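Phi class glutathione transferase GSTF1 (PDB 4RI6) binds glutathione and probably catalyses its conjugation to electrophilic substrates RX, giving S-substituted glutathione and a halide in detoxification, as a Phi class glutathione transferase. Local coordinates at residues D100-T105 with R155-D160; F164-H169 with N193-E198. All blocks are in the same frame, centred on the assembly; numbering follows the deposited sequence.

Contact 1 of 2, residues D100-T105 with R155-D160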
ATOM      1  N   ASP A 100       2.157 -11.001  -1.478  1.00 17.76           N
ATOM      2  CA  ASP A 100       2.212  -9.630  -0.990  1.00 17.01           C
ATOM      3  C   ASP A 100       2.670  -8.635  -2.063  1.00 16.65           C
ATOM      4  O   ASP A 100       2.188  -7.493  -2.097  1.00 16.24           O
ATOM      5  CB  ASP A 100       3.138  -9.566   0.219  1.00 17.14           C
ATOM      6  CG  ASP A 100       2.954  -8.308   1.047  1.00 18.78           C
ATOM      7  OD1 ASP A 100       1.812  -7.894   1.301  1.00 18.95           O
ATOM      8  OD2 ASP A 100       3.978  -7.736   1.470  1.00 21.80           O
ATOM      9  N   GLN A 101       3.573  -9.033  -2.957  1.00 17.39           N
ATOM     10  CA  GLN A 101       4.003  -8.088  -3.990  1.00 17.37           C
ATOM     11  C   GLN A 101       2.820  -7.689  -4.887  1.00 16.49           C
ATOM     12  O   GLN A 101       2.775  -6.565  -5.364  1.00 16.40           O
ATOM     13  CB  GLN A 101       5.157  -8.656  -4.829  1.00 17.91           C
ATOM     14  CG  GLN A 101       4.758  -9.813  -5.702  1.00 17.65           C
ATOM     15  CD  GLN A 101       5.940 -10.578  -6.268  1.00 17.96           C
ATOM     16  OE1 GLN A 101       6.983 -10.001  -6.600  1.00 17.78           O
ATOM     17  NE2 GLN A 101       5.787 -11.893  -6.362  1.00 17.97           N
ATOM     18  N   TRP A 102       1.856  -8.591  -5.085  1.00 16.04           N
ATOM     19  CA  TRP A 102       0.676  -8.291  -5.910  1.00 16.40           C
ATOM     20  C   TRP A 102      -0.359  -7.533  -5.082  1.00 16.09           C
ATOM     21  O   TRP A 102      -1.135  -6.756  -5.625  1.00 15.64           O
ATOM     22  CB  TRP A 102       0.099  -9.577  -6.528  1.00 16.11           C
ATOM     23  CG  TRP A 102       1.037 -10.132  -7.537  1.00 16.94           C
ATOM     24  CD1 TRP A 102       1.917 -11.161  -7.367  1.00 18.05           C
ATOM     25  CD2 TRP A 102       1.244  -9.646  -8.866  1.00 16.94           C
ATOM     26  NE1 TRP A 102       2.650 -11.340  -8.504  1.00 18.20           N
ATOM     27  CE2 TRP A 102       2.263 -10.420  -9.436  1.00 18.04           C
ATOM     28  CE3 TRP A 102       0.660  -8.633  -9.627  1.00 17.19           C
ATOM     29  CZ2 TRP A 102       2.699 -10.221 -10.722  1.00 19.39           C
ATOM     30  CZ3 TRP A 102       1.106  -8.427 -10.892  1.00 19.04           C
ATOM     31  CH2 TRP A 102       2.102  -9.219 -11.439  1.00 19.24           C
ATOM     32  N   VAL A 103      -0.343  -7.708  -3.762  1.00 15.76           N
ATOM     33  CA  VAL A 103      -1.159  -6.855  -2.891  1.00 16.16           C
ATOM     34  C   VAL A 103      -0.635  -5.407  -2.948  1.00 16.45           C
ATOM     35  O   VAL A 103      -1.413  -4.450  -3.029  1.00 15.84           O
ATOM     36  CB  VAL A 103      -1.168  -7.364  -1.447  1.00 15.74           C
ATOM     37  CG1 VAL A 103      -1.994  -6.430  -0.551  1.00 15.94           C
ATOM     38  CG2 VAL A 103      -1.725  -8.787  -1.386  1.00 15.99           C
ATOM     39  N   GLU A 104       0.686  -5.241  -2.949  1.00 15.29           N
ATOM     40  CA  GLU A 104       1.265  -3.898  -3.074  1.00 15.34           C
ATOM     41  C   GLU A 104       0.951  -3.320  -4.454  1.00 14.56           C
ATOM     42  O   GLU A 104       0.779  -2.111  -4.610  1.00 15.02           O
ATOM     43  CB  GLU A 104       2.778  -3.938  -2.829  1.00 15.06           C
ATOM     44  CG  GLU A 104       3.146  -4.104  -1.396  1.00 15.57           C
ATOM     45  CD  GLU A 104       2.709  -2.908  -0.573  1.00 16.44           C
ATOM     46  OE1 GLU A 104       2.904  -1.773  -1.031  1.00 15.67           O
ATOM     47  OE2 GLU A 104       2.157  -3.098   0.525  1.00 18.32           O
ATOM     48  N   THR A 105       0.919  -4.170  -5.477  1.00 15.81           N
ATOM     49  CA  THR A 105       0.531  -3.712  -6.802  1.00 14.91           C
ATOM     50  C   THR A 105      -0.910  -3.194  -6.795  1.00 15.44           C
ATOM     51  O   THR A 105      -1.196  -2.178  -7.420  1.00 15.29           O
ATOM     52  CB  THR A 105       0.762  -4.840  -7.838  1.00 15.46           C
ATOM     53  OG1 THR A 105       2.173  -5.080  -7.904  1.00 15.68           O
ATOM     54  CG2 THR A 105       0.268  -4.454  -9.223  1.00 15.85           C
ATOM     55  N   ARG A 155      -2.941 -18.750 -13.214  1.00 17.66           N
ATOM     56  CA  ARG A 155      -4.387 -18.686 -13.163  1.00 17.33           C
ATOM     57  C   ARG A 155      -4.878 -17.461 -12.397  1.00 17.60           C
ATOM     58  O   ARG A 155      -5.871 -16.827 -12.773  1.00 17.57           O
ATOM     59  CB  ARG A 155      -4.931 -19.970 -12.519  1.00 18.79           C
ATOM     60  CG  ARG A 155      -6.424 -20.079 -12.482  1.00 20.27           C
ATOM     61  CD  ARG A 155      -6.799 -21.432 -11.927  1.00 19.47           C
ATOM     62  NE  ARG A 155      -8.194 -21.475 -11.526  1.00 19.53           N
ATOM     63  CZ  ARG A 155      -8.683 -22.214 -10.534  1.00 20.58           C
ATOM     64  NH1 ARG A 155      -7.904 -23.015  -9.831  1.00 21.14           N
ATOM     65  NH2 ARG A 155      -9.975 -22.150 -10.256  1.00 21.70           N
ATOM     66  N   PHE A 156      -4.182 -17.160 -11.307  1.00 17.94           N
ATOM     67  CA  PHE A 156      -4.459 -16.003 -10.476  1.00 18.09           C
ATOM     68  C   PHE A 156      -3.223 -15.116 -10.481  1.00 18.46           C
ATOM     69  O   PHE A 156      -2.207 -15.475 -11.084  1.00 18.76           O
ATOM     70  CB  PHE A 156      -4.834 -16.450  -9.063  1.00 18.43           C
ATOM     71  CG  PHE A 156      -6.075 -17.305  -9.016  1.00 18.79           C
ATOM     72  CD1 PHE A 156      -7.341 -16.721  -9.009  1.00 18.53           C
ATOM     73  CD2 PHE A 156      -5.981 -18.685  -8.966  1.00 19.76           C
ATOM     74  CE1 PHE A 156      -8.489 -17.500  -8.996  1.00 19.45           C
ATOM     75  CE2 PHE A 156      -7.141 -19.472  -8.928  1.00 20.28           C
ATOM     76  CZ  PHE A 156      -8.390 -18.865  -8.940  1.00 19.95           C
ATOM     77  N   LEU A 157      -3.290 -13.949  -9.848  1.00 17.91           N
ATOM     78  CA  LEU A 157      -2.175 -13.016 -10.007  1.00 17.56           C
ATOM     79  C   LEU A 157      -0.867 -13.590  -9.501  1.00 19.27           C
ATOM     80  O   LEU A 157       0.168 -13.412 -10.136  1.00 20.95           O
ATOM     81  CB  LEU A 157      -2.452 -11.706  -9.283  1.00 17.79           C
ATOM     82  CG  LEU A 157      -3.449 -10.785  -9.964  1.00 19.33           C
ATOM     83  CD1 LEU A 157      -3.749  -9.604  -9.082  1.00 20.36           C
ATOM     84  CD2 LEU A 157      -2.944 -10.286 -11.315  1.00 19.46           C
ATOM     85  N   ALA A 158      -0.910 -14.264  -8.358  1.00 19.07           N
ATOM     86  CA  ALA A 158       0.310 -14.701  -7.709  1.00 20.85           C
ATOM     87  C   ALA A 158       0.650 -16.174  -7.947  1.00 22.86           C
ATOM     88  O   ALA A 158       1.672 -16.665  -7.471  1.00 25.42           O
ATOM     89  CB  ALA A 158       0.207 -14.414  -6.210  1.00 20.85           C
ATOM     90  N   GLY A 159      -0.164 -16.871  -8.723  1.00 22.65           N
ATOM     91  CA  GLY A 159       0.040 -18.294  -8.891  1.00 22.90           C
ATOM     92  C   GLY A 159      -1.230 -19.083  -9.103  1.00 22.99           C
ATOM     93  O   GLY A 159      -2.169 -18.587  -9.722  1.00 21.29           O
ATOM     94  N   ASP A 160      -1.258 -20.302  -8.569  1.00 24.69           N
ATOM     95  CA  ASP A 160      -2.288 -21.270  -8.967  1.00 25.97           C
ATOM     96  C   ASP A 160      -3.475 -21.289  -8.009  1.00 25.80           C
ATOM     97  O   ASP A 160      -4.383 -22.102  -8.136  1.00 25.82           O
ATOM     98  CB  ASP A 160      -1.687 -22.686  -9.102  1.00 28.41           C
ATOM     99  CG  ASP A 160      -1.056 -23.197  -7.830  1.00 32.93           C
ATOM    100  OD1 ASP A 160      -1.199 -22.545  -6.785  1.00 34.38           O
ATOM    101  OD2 ASP A 160      -0.416 -24.269  -7.872  1.00 35.55           O
TER
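The indole of Trp102 is roofed on one face by the carbonyl O of Leu157, which stands above the ring plane, offset toward the rim. Of the ring atoms Trp102 NE1 is nearest to Leu157 O, at 3.6 Å; this is an approach from above the ring, and the carbonyl finds its hydrogen bond at Lys150 NZ instead. The methyl of Ala158 comes in obliquely, Ala158 CB lying 3.9 Å from Trp102 CD1, and at the root of the indole Trp102 CG meets Leu157 CB at 4.2 Å. With CG anti to the carbonyl carbon (chi1 -68°), the large ring leaves the helix toward the loop and spans the distance that a small residue could not. A small methyl suits Ala158, which lies close against the indole. Phe156 and Gly159 pair through their backbones, Phe156 N to Gly159 O at 2.9 Å and a weak bond in return, and Gly159 adopts a positive phi of 148° at which a CB would strike the preceding carbonyl. Replacing Trp102 by alanine would probably leave a gap beside Leu157 and Ala158 and deprive Phe67 of the second subunit of its edge-to-face ring partner. The contact thus joins helix 93-122 to the loop between helices 130-150 and 164-179: Tyr147 of helix 130-150 touches both Trp102 and Leu157, while Ala165 of helix 164-179 packs on Trp102.

Contact 2 of 2, residues F164-H169 with N193-E198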
ATOM      1  N   PHE A 164      -5.150 -13.243  -1.316  1.00 18.09           N
ATOM      2  CA  PHE A 164      -5.530 -11.895  -0.952  1.00 17.61           C
ATOM      3  C   PHE A 164      -5.201 -10.890  -2.057  1.00 17.39           C
ATOM      4  O   PHE A 164      -5.868  -9.862  -2.191  1.00 18.20           O
ATOM      5  CB  PHE A 164      -4.854 -11.471   0.366  1.00 18.83           C
ATOM      6  CG  PHE A 164      -5.338 -10.152   0.850  1.00 19.16           C
ATOM      7  CD1 PHE A 164      -6.616 -10.034   1.358  1.00 19.71           C
ATOM      8  CD2 PHE A 164      -4.575  -9.007   0.710  1.00 19.50           C
ATOM      9  CE1 PHE A 164      -7.110  -8.834   1.740  1.00 19.54           C
ATOM     10  CE2 PHE A 164      -5.071  -7.793   1.112  1.00 19.77           C
ATOM     11  CZ  PHE A 164      -6.338  -7.711   1.632  1.00 19.99           C
ATOM     12  N   ALA A 165      -4.176 -11.168  -2.856  1.00 16.36           N
ATOM     13  CA  ALA A 165      -3.862 -10.269  -3.963  1.00 17.23           C
ATOM     14  C   ALA A 165      -5.052 -10.142  -4.896  1.00 17.22           C
ATOM     15  O   ALA A 165      -5.409  -9.039  -5.299  1.00 18.80           O
ATOM     16  CB  ALA A 165      -2.651 -10.735  -4.715  1.00 17.18           C
ATOM     17  N   ASP A 166      -5.670 -11.264  -5.248  1.00 16.62           N
ATOM     18  CA  ASP A 166      -6.855 -11.217  -6.111  1.00 17.01           C
ATOM     19  C   ASP A 166      -8.020 -10.552  -5.390  1.00 16.49           C
ATOM     20  O   ASP A 166      -8.698  -9.679  -5.944  1.00 16.42           O
ATOM     21  CB  ASP A 166      -7.240 -12.615  -6.565  1.00 17.44           C
ATOM     22  CG  ASP A 166      -6.066 -13.367  -7.132  1.00 18.11           C
ATOM     23  OD1 ASP A 166      -5.636 -13.055  -8.266  1.00 18.35           O
ATOM     24  OD2 ASP A 166      -5.582 -14.278  -6.439  1.00 18.58           O
ATOM     25  N   LEU A 167      -8.224 -10.953  -4.136  1.00 16.70           N
ATOM     26  CA  LEU A 167      -9.315 -10.436  -3.324  1.00 16.93           C
ATOM     27  C   LEU A 167      -9.281  -8.921  -3.284  1.00 16.72           C
ATOM     28  O   LEU A 167     -10.309  -8.266  -3.452  1.00 16.39           O
ATOM     29  CB  LEU A 167      -9.260 -11.033  -1.913  1.00 16.93           C
ATOM     30  CG  LEU A 167     -10.417 -10.736  -0.965  1.00 18.28           C
ATOM     31  CD1 LEU A 167     -10.460 -11.782   0.141  1.00 18.15           C
ATOM     32  CD2 LEU A 167     -10.319  -9.322  -0.366  1.00 19.23           C
ATOM     33  N   SER A 168      -8.086  -8.362  -3.146  1.00 16.58           N
ATOM     34  CA  SER A 168      -7.969  -6.936  -2.949  1.00 16.76           C
ATOM     35  C   SER A 168      -8.405  -6.125  -4.184  1.00 16.52           C
ATOM     36  O   SER A 168      -8.732  -4.930  -4.044  1.00 17.00           O
ATOM     37  CB  SER A 168      -6.515  -6.608  -2.544  1.00 16.70           C
ATOM     38  OG  SER A 168      -6.416  -5.360  -1.904  1.00 16.77           O
ATOM     39  N   HIS A 169      -8.432  -6.772  -5.363  1.00 15.71           N
ATOM     40  CA  HIS A 169      -8.896  -6.138  -6.605  1.00 15.47           C
ATOM     41  C   HIS A 169     -10.418  -6.150  -6.778  1.00 16.10           C
ATOM     42  O   HIS A 169     -10.955  -5.423  -7.610  1.00 17.29           O
ATOM     43  CB  HIS A 169      -8.273  -6.808  -7.825  1.00 15.63           C
ATOM     44  CG  HIS A 169      -6.819  -6.550  -7.988  1.00 15.61           C
ATOM     45  ND1 HIS A 169      -5.847  -7.165  -7.218  1.00 16.34           N
ATOM     46  CD2 HIS A 169      -6.157  -5.714  -8.825  1.00 16.11           C
ATOM     47  CE1 HIS A 169      -4.658  -6.710  -7.573  1.00 16.03           C
ATOM     48  NE2 HIS A 169      -4.816  -5.826  -8.542  1.00 16.02           N
ATOM     49  N   ASN A 193     -10.325 -11.150 -18.203  1.00 17.57           N
ATOM     50  CA  ASN A 193     -11.734 -11.462 -18.105  1.00 17.80           C
ATOM     51  C   ASN A 193     -11.971 -12.823 -17.451  1.00 17.71           C
ATOM     52  O   ASN A 193     -12.874 -12.980 -16.647  1.00 17.67           O
ATOM     53  CB  ASN A 193     -12.393 -11.407 -19.488  1.00 18.86           C
ATOM     54  CG  ASN A 193     -13.862 -11.704 -19.424  1.00 21.03           C
ATOM     55  OD1 ASN A 193     -14.660 -10.894 -18.959  1.00 22.47           O
ATOM     56  ND2 ASN A 193     -14.227 -12.879 -19.893  1.00 21.78           N
ATOM     57  N   ARG A 194     -11.132 -13.797 -17.770  1.00 17.01           N
ATOM     58  CA  ARG A 194     -11.221 -15.123 -17.154  1.00 17.08           C
ATOM     59  C   ARG A 194     -11.026 -15.020 -15.645  1.00 17.25           C
ATOM     60  O   ARG A 194     -11.824 -15.537 -14.839  1.00 18.30           O
ATOM     61  CB  ARG A 194     -10.169 -16.054 -17.744  1.00 17.69           C
ATOM     62  CG  ARG A 194     -10.173 -17.440 -17.147  1.00 17.85           C
ATOM     63  CD  ARG A 194      -8.833 -18.089 -17.270  1.00 17.96           C
ATOM     64  NE  ARG A 194      -7.868 -17.501 -16.334  1.00 18.20           N
ATOM     65  CZ  ARG A 194      -6.651 -17.097 -16.654  1.00 18.17           C
ATOM     66  NH1 ARG A 194      -6.224 -17.132 -17.915  1.00 17.67           N
ATOM     67  NH2 ARG A 194      -5.863 -16.618 -15.707  1.00 17.96           N
ATOM     68  N   TRP A 195      -9.937 -14.361 -15.281  1.00 17.25           N
ATOM     69  CA  TRP A 195      -9.599 -14.116 -13.896  1.00 17.45           C
ATOM     70  C   TRP A 195     -10.736 -13.388 -13.183  1.00 18.06           C
ATOM     71  O   TRP A 195     -11.159 -13.813 -12.115  1.00 18.22           O
ATOM     72  CB  TRP A 195      -8.317 -13.303 -13.855  1.00 16.97           C
ATOM     73  CG  TRP A 195      -7.934 -12.654 -12.565  1.00 16.92           C
ATOM     74  CD1 TRP A 195      -7.394 -13.254 -11.468  1.00 17.52           C
ATOM     75  CD2 TRP A 195      -7.966 -11.251 -12.279  1.00 16.96           C
ATOM     76  NE1 TRP A 195      -7.105 -12.311 -10.508  1.00 16.68           N
ATOM     77  CE2 TRP A 195      -7.447 -11.074 -10.979  1.00 16.97           C
ATOM     78  CE3 TRP A 195      -8.392 -10.131 -12.992  1.00 18.18           C
ATOM     79  CZ2 TRP A 195      -7.326  -9.809 -10.377  1.00 17.87           C
ATOM     80  CZ3 TRP A 195      -8.283  -8.873 -12.389  1.00 18.42           C
ATOM     81  CH2 TRP A 195      -7.744  -8.729 -11.096  1.00 18.31           C
ATOM     82  N   TRP A 196     -11.222 -12.301 -13.785  1.00 18.34           N
ATOM     83  CA  TRP A 196     -12.309 -11.531 -13.197  1.00 17.85           C
ATOM     84  C   TRP A 196     -13.537 -12.419 -12.942  1.00 18.45           C
ATOM     85  O   TRP A 196     -14.190 -12.343 -11.882  1.00 18.94           O
ATOM     86  CB  TRP A 196     -12.712 -10.339 -14.076  1.00 18.56           C
ATOM     87  CG  TRP A 196     -13.805  -9.617 -13.375  1.00 18.92           C
ATOM     88  CD1 TRP A 196     -15.109  -9.576 -13.724  1.00 20.53           C
ATOM     89  CD2 TRP A 196     -13.700  -8.920 -12.130  1.00 19.20           C
ATOM     90  NE1 TRP A 196     -15.828  -8.888 -12.794  1.00 21.19           N
ATOM     91  CE2 TRP A 196     -14.990  -8.478 -11.794  1.00 20.38           C
ATOM     92  CE3 TRP A 196     -12.644  -8.631 -11.266  1.00 20.04           C
ATOM     93  CZ2 TRP A 196     -15.251  -7.761 -10.640  1.00 20.53           C
ATOM     94  CZ3 TRP A 196     -12.906  -7.917 -10.129  1.00 20.60           C
ATOM     95  CH2 TRP A 196     -14.197  -7.485  -9.827  1.00 21.24           C
ATOM     96  N   THR A 197     -13.846 -13.264 -13.918  1.00 19.34           N
ATOM     97  CA  THR A 197     -14.975 -14.166 -13.799  1.00 20.62           C
ATOM     98  C   THR A 197     -14.758 -15.112 -12.631  1.00 19.93           C
ATOM     99  O   THR A 197     -15.655 -15.316 -11.827  1.00 20.85           O
ATOM    100  CB  THR A 197     -15.180 -14.947 -15.101  1.00 22.43           C
ATOM    101  OG1 THR A 197     -15.437 -14.032 -16.171  1.00 23.20           O
ATOM    102  CG2 THR A 197     -16.346 -15.869 -14.993  1.00 23.07           C
ATOM    103  N   GLU A 198     -13.561 -15.676 -12.506  1.00 18.19           N
ATOM    104  CA  GLU A 198     -13.323 -16.617 -11.415  1.00 18.41           C
ATOM    105  C   GLU A 198     -13.403 -15.955 -10.060  1.00 19.02           C
ATOM    106  O   GLU A 198     -14.007 -16.489  -9.146  1.00 20.07           O
ATOM    107  CB  GLU A 198     -11.963 -17.307 -11.544  1.00 18.84           C
ATOM    108  CG  GLU A 198     -11.819 -18.194 -12.769  1.00 19.40           C
ATOM    109  CD  GLU A 198     -10.988 -19.416 -12.469  1.00 21.21           C
ATOM    110  OE1 GLU A 198      -9.894 -19.581 -13.065  1.00 20.89           O
ATOM    111  OE2 GLU A 198     -11.443 -20.237 -11.634  1.00 23.20           O
TER
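Asp166 OD1 accepts two bonds, one from Trp195 NE1 across the contact and one from the backbone N of Leu157. The indole bond is short and nearly straight, NE1 to OD1 2.8 Å with 164° at the hydrogen; it meets the oxygen on its anti side, tilted out of the carboxylate plane, though near the plane of the indole. CG of Asp166 lies beside the backbone N, anti to the carbonyl carbon, which turns the carboxylate back toward the helix start. The far end of the same indole turns its edge to the face of His169, an edge-to-face pair with planes at 75° and Trp195 CH2 3.9 Å from His169 CG. His169 is fixed at both nitrogens: ND1 donates to Ala165 O at 2.7 Å, one turn back in its own helix, and NE2 bonds to Tyr147 OH. Trp196 adds its edge, CZ3 lying 4.0 Å from His169 O. Large tryptophans suit this place, bridging axes 11.0 Å apart that cross almost perpendicularly (-88°). At the start of helix 164-179, Ser163 (OG to Ala165 N) and Asp166 (OD2 to Ser163 N) are consistent with the N-capping box, and Leu167 against Phe162 with the hydrophobic staple, that characterise the C-terminal domain of glutathione transferases.

Contact 1 closes before contact 2 opens along the chain, yet their centres lie about 9 Å apart, on the same side of the chain's centre. The loop of contact 1 runs into helix 164-179 of contact 2 and touches both its helices. Arg155 NH2 forms a salt bridge with Glu198 OE2 (2.8 Å), Arg194 NH2 probably bonds to Arg155 O, and Leu157 CD1 packs on His169 CE1. Tyr147 of helix 130-150 serves both sites. Together they bind helices 93-122, 130-150, 164-179 and 190-200 into one part of the all-helical domain, and through helix 93-122 contact 1 alone of the two extends to the second subunit.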